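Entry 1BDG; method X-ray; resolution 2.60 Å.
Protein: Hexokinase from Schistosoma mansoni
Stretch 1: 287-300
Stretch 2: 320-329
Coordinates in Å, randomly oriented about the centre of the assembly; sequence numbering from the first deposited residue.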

# COMPACT_ATOMS: atom_id res chain seq x y z
N SER A 287 1.65 -4.68 -4.96
CA SER A 287 1.59 -3.23 -5.12
C SER A 287 1.99 -2.54 -6.42
O SER A 287 2.83 -3.02 -7.20
CB SER A 287 2.33 -2.58 -3.98
OG SER A 287 3.74 -2.72 -4.12
N GLY A 288 1.47 -1.32 -6.56
CA GLY A 288 1.72 -0.48 -7.72
C GLY A 288 3.15 -0.06 -8.00
O GLY A 288 3.49 0.24 -9.13
N MET A 289 4.00 0.02 -6.99
CA MET A 289 5.38 0.40 -7.22
C MET A 289 6.18 -0.72 -7.88
O MET A 289 7.19 -0.46 -8.55
CB MET A 289 6.06 0.78 -5.90
CG MET A 289 7.56 0.93 -5.98
SD MET A 289 8.22 1.50 -4.42
CE MET A 289 9.46 2.57 -4.98
N TYR A 290 5.72 -1.95 -7.73
CA TYR A 290 6.48 -3.06 -8.27
C TYR A 290 5.89 -3.83 -9.43
O TYR A 290 6.63 -4.49 -10.16
CB TYR A 290 6.85 -4.04 -7.16
CG TYR A 290 7.48 -3.40 -5.94
CD1 TYR A 290 8.87 -3.25 -5.84
CD2 TYR A 290 6.70 -2.99 -4.87
CE1 TYR A 290 9.45 -2.72 -4.70
CE2 TYR A 290 7.28 -2.46 -3.74
CZ TYR A 290 8.64 -2.33 -3.66
OH TYR A 290 9.19 -1.84 -2.50
N LEU A 291 4.58 -3.73 -9.65
CA LEU A 291 3.96 -4.48 -10.74
C LEU A 291 4.47 -4.12 -12.13
O LEU A 291 4.56 -4.99 -12.98
CB LEU A 291 2.44 -4.40 -10.70
CG LEU A 291 1.75 -5.12 -9.54
CD1 LEU A 291 0.28 -5.16 -9.76
CD2 LEU A 291 2.29 -6.51 -9.41
N GLY A 292 4.79 -2.86 -12.37
CA GLY A 292 5.30 -2.48 -13.67
C GLY A 292 6.70 -3.05 -13.87
O GLY A 292 7.07 -3.51 -14.95
N GLU A 293 7.46 -3.10 -12.79
CA GLU A 293 8.81 -3.60 -12.85
C GLU A 293 8.78 -5.09 -13.19
O GLU A 293 9.70 -5.60 -13.84
CB GLU A 293 9.52 -3.32 -11.51
CG GLU A 293 11.06 -3.39 -11.53
CD GLU A 293 11.76 -2.46 -12.55
OE1 GLU A 293 11.09 -1.75 -13.34
OE2 GLU A 293 13.02 -2.48 -12.58
N LEU A 294 7.70 -5.78 -12.82
CA LEU A 294 7.62 -7.20 -13.12
C LEU A 294 7.55 -7.46 -14.61
O LEU A 294 8.22 -8.36 -15.12
CB LEU A 294 6.42 -7.86 -12.40
CG LEU A 294 6.74 -8.56 -11.07
CD1 LEU A 294 5.49 -9.06 -10.40
CD2 LEU A 294 7.71 -9.69 -11.31
N VAL A 295 6.72 -6.68 -15.32
CA VAL A 295 6.58 -6.82 -16.77
C VAL A 295 7.86 -6.40 -17.47
O VAL A 295 8.18 -6.94 -18.51
CB VAL A 295 5.44 -5.98 -17.33
CG1 VAL A 295 5.26 -6.29 -18.80
CG2 VAL A 295 4.15 -6.25 -16.56
N ARG A 296 8.58 -5.45 -16.90
CA ARG A 296 9.85 -5.04 -17.49
C ARG A 296 10.83 -6.19 -17.39
O ARG A 296 11.54 -6.49 -18.35
CB ARG A 296 10.45 -3.82 -16.79
CG ARG A 296 11.50 -3.12 -17.67
CD ARG A 296 12.17 -1.97 -16.99
NE ARG A 296 12.89 -2.42 -15.81
CZ ARG A 296 14.14 -2.86 -15.83
NH1 ARG A 296 14.81 -2.90 -16.97
NH2 ARG A 296 14.69 -3.32 -14.70
N HIS A 297 10.90 -6.81 -16.21
CA HIS A 297 11.79 -7.94 -16.00
C HIS A 297 11.47 -9.08 -16.93
O HIS A 297 12.36 -9.67 -17.51
CB HIS A 297 11.77 -8.40 -14.55
CG HIS A 297 12.72 -7.64 -13.68
ND1 HIS A 297 12.44 -6.38 -13.21
CD2 HIS A 297 13.97 -7.93 -13.28
CE1 HIS A 297 13.49 -5.92 -12.55
NE2 HIS A 297 14.44 -6.84 -12.58
N ILE A 298 10.19 -9.39 -17.10
CA ILE A 298 9.79 -10.46 -17.99
C ILE A 298 10.27 -10.09 -19.40
O ILE A 298 10.96 -10.88 -20.05
CB ILE A 298 8.26 -10.65 -17.98
CG1 ILE A 298 7.80 -11.06 -16.58
CG2 ILE A 298 7.86 -11.69 -19.03
CD1 ILE A 298 6.40 -10.61 -16.23
N ILE A 299 9.95 -8.88 -19.83
CA ILE A 299 10.35 -8.38 -21.15
C ILE A 299 11.85 -8.55 -21.34
O ILE A 299 12.27 -9.37 -22.16
CB ILE A 299 9.94 -6.90 -21.37
CG1 ILE A 299 8.42 -6.80 -21.47
CG2 ILE A 299 10.56 -6.36 -22.66
CD1 ILE A 299 7.91 -5.38 -21.60
N VAL A 300 12.66 -7.79 -20.60
CA VAL A 300 14.12 -7.92 -20.70
C VAL A 300 14.57 -9.41 -20.82
O VAL A 300 15.45 -9.73 -21.62
CB VAL A 300 14.81 -7.20 -19.52
CG1 VAL A 300 16.26 -7.61 -19.40
CG2 VAL A 300 14.70 -5.70 -19.70
N ARG A 320 16.00 1.33 -14.73
CA ARG A 320 14.96 0.77 -13.86
C ARG A 320 13.79 1.75 -13.73
O ARG A 320 13.96 2.97 -13.84
CB ARG A 320 15.52 0.40 -12.48
N ASN A 321 12.59 1.20 -13.51
CA ASN A 321 11.34 1.95 -13.37
C ASN A 321 10.94 2.73 -14.62
O ASN A 321 10.18 3.69 -14.54
CB ASN A 321 11.40 2.87 -12.15
CG ASN A 321 11.40 2.11 -10.84
OD1 ASN A 321 11.31 2.71 -9.77
ND2 ASN A 321 11.49 0.78 -10.90
N SER A 322 11.41 2.29 -15.78
CA SER A 322 11.10 2.97 -17.03
C SER A 322 9.78 2.51 -17.57
O SER A 322 9.26 3.10 -18.51
CB SER A 322 12.19 2.69 -18.07
OG SER A 322 12.31 1.31 -18.31
N LEU A 323 9.26 1.43 -17.00
CA LEU A 323 7.98 0.86 -17.39
C LEU A 323 7.12 0.97 -16.15
O LEU A 323 7.15 0.14 -15.27
CB LEU A 323 8.14 -0.61 -17.81
CG LEU A 323 7.10 -1.22 -18.75
CD1 LEU A 323 7.55 -2.62 -19.10
CD2 LEU A 323 5.69 -1.23 -18.13
N LEU A 324 6.44 2.10 -16.07
CA LEU A 324 5.56 2.43 -14.97
C LEU A 324 4.38 1.48 -14.92
O LEU A 324 4.00 0.93 -15.95
CB LEU A 324 5.07 3.87 -15.14
CG LEU A 324 6.13 4.97 -15.09
CD1 LEU A 324 5.55 6.25 -15.64
CD2 LEU A 324 6.62 5.17 -13.65
N THR A 325 3.79 1.33 -13.73
CA THR A 325 2.62 0.47 -13.56
C THR A 325 1.43 1.16 -14.22
O THR A 325 0.48 0.51 -14.66
CB THR A 325 2.32 0.24 -12.05
OG1 THR A 325 3.45 -0.40 -11.44
CG2 THR A 325 1.10 -0.64 -11.85
N ARG A 326 1.53 2.47 -14.34
CA ARG A 326 0.47 3.26 -14.95
C ARG A 326 0.20 2.78 -16.37
O ARG A 326 -0.94 2.82 -16.84
CB ARG A 326 0.84 4.74 -14.97
CG ARG A 326 -0.36 5.62 -15.07
N TYR A 327 1.25 2.32 -17.05
CA TYR A 327 1.08 1.83 -18.40
C TYR A 327 0.16 0.61 -18.33
O TYR A 327 -0.77 0.48 -19.13
CB TYR A 327 2.44 1.46 -19.02
CG TYR A 327 3.45 2.59 -19.03
CD1 TYR A 327 3.05 3.91 -18.80
CD2 TYR A 327 4.82 2.34 -19.22
CE1 TYR A 327 3.97 4.94 -18.75
CE2 TYR A 327 5.76 3.38 -19.18
CZ TYR A 327 5.32 4.68 -18.93
OH TYR A 327 6.21 5.73 -18.79
N LEU A 328 0.35 -0.23 -17.31
CA LEU A 328 -0.45 -1.44 -17.17
C LEU A 328 -1.96 -1.18 -17.09
O LEU A 328 -2.78 -2.09 -17.12
CB LEU A 328 0.03 -2.25 -15.97
CG LEU A 328 1.53 -2.57 -15.89
CD1 LEU A 328 1.71 -3.82 -15.01
CD2 LEU A 328 2.14 -2.79 -17.28
N THR A 329 -2.29 0.09 -16.95
CA THR A 329 -3.66 0.56 -16.88
C THR A 329 -4.25 0.55 -18.30
O THR A 329 -5.13 -0.25 -18.60
CB THR A 329 -3.71 1.99 -16.29
OG1 THR A 329 -3.38 1.94 -14.89
CG2 THR A 329 -5.06 2.64 -16.49

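Residues 288-300 form a helix, and the second stretch, largely loop until a weakly bonded helix begins near Tyr-327, lies against one side of it. Together the two segments bury 570 Å² of surface. The closest pair of CA atoms is Gly-292 and Thr-325, 4.0 Å apart, a spacing that leaves little room between the backbones.

Ser-287 makes no contact with the second stretch, but its carbonyl accepts backbone hydrogen bonds from Tyr-290 and Leu-291 in the first turn. At Gly-288 the contact begins: Thr-325 OG1 donates a very short hydrogen bond of 2.4 Å to Gly-288 O. The same hydroxyl oxygen accepts from the helix as well, with Gly-292 N lying 3.0 Å from Thr-325 OG1. A single threonine side chain thus bridges a carbonyl and an amide four residues apart, and no bond between Gly-292 N and Gly-288 O is found; the hydroxyl stands in for the usual helical partner on both sides. Met-289 and Tyr-290 point away, whereas Leu-291 adds an apolar contact, its CB 4.4 Å from Leu-328 CD1.

Gly-292 makes the close approach possible. A CB here would point toward the second stretch and would fall 2.6 Å from Leu-323 O and 2.7 Å from Thr-325 N, both clashes. In its absence, Leu-323 O settles over the glycine, 3.6 Å from Gly-292 CA in a CA-H...O contact.

A second polar contact forms at Glu-293. Its CA-to-CB bond points sideways, but the carboxylate comes nearer the loop, and Glu-293 OE1 accepts a weak hydrogen bond from Asn-321 N at 3.3 Å. Arg-296, three residues on, pairs with this acid: Arg-296 NE donates to Glu-293 OE1 at 3.1 Å, and Arg-296 NH2 forms a salt bridge with Glu-293 OE2 at 2.8 Å. The guanidinium, paired with the acid, carries Arg-320 CA over one face, while the aliphatic part of the arginine brings its CD to 3.5 Å from Ser-322 OG.

Farther along, the contact turns apolar. Val-295 points toward the second stretch and touches two leucines, with Val-295 CG2 3.8 Å from Leu-328 CD1 and Val-295 CG1 4.3 Å from Leu-323 CD1. Leu-323, the residue most covered by the helix, also packs its CD1 3.9 Å from Arg-296 CB. One turn beyond Val-295, Ile-299 CD1 meets Leu-323 CD1 at 3.7 Å, extending this hydrophobic patch, while Ile-298 and Val-300 lie out of reach.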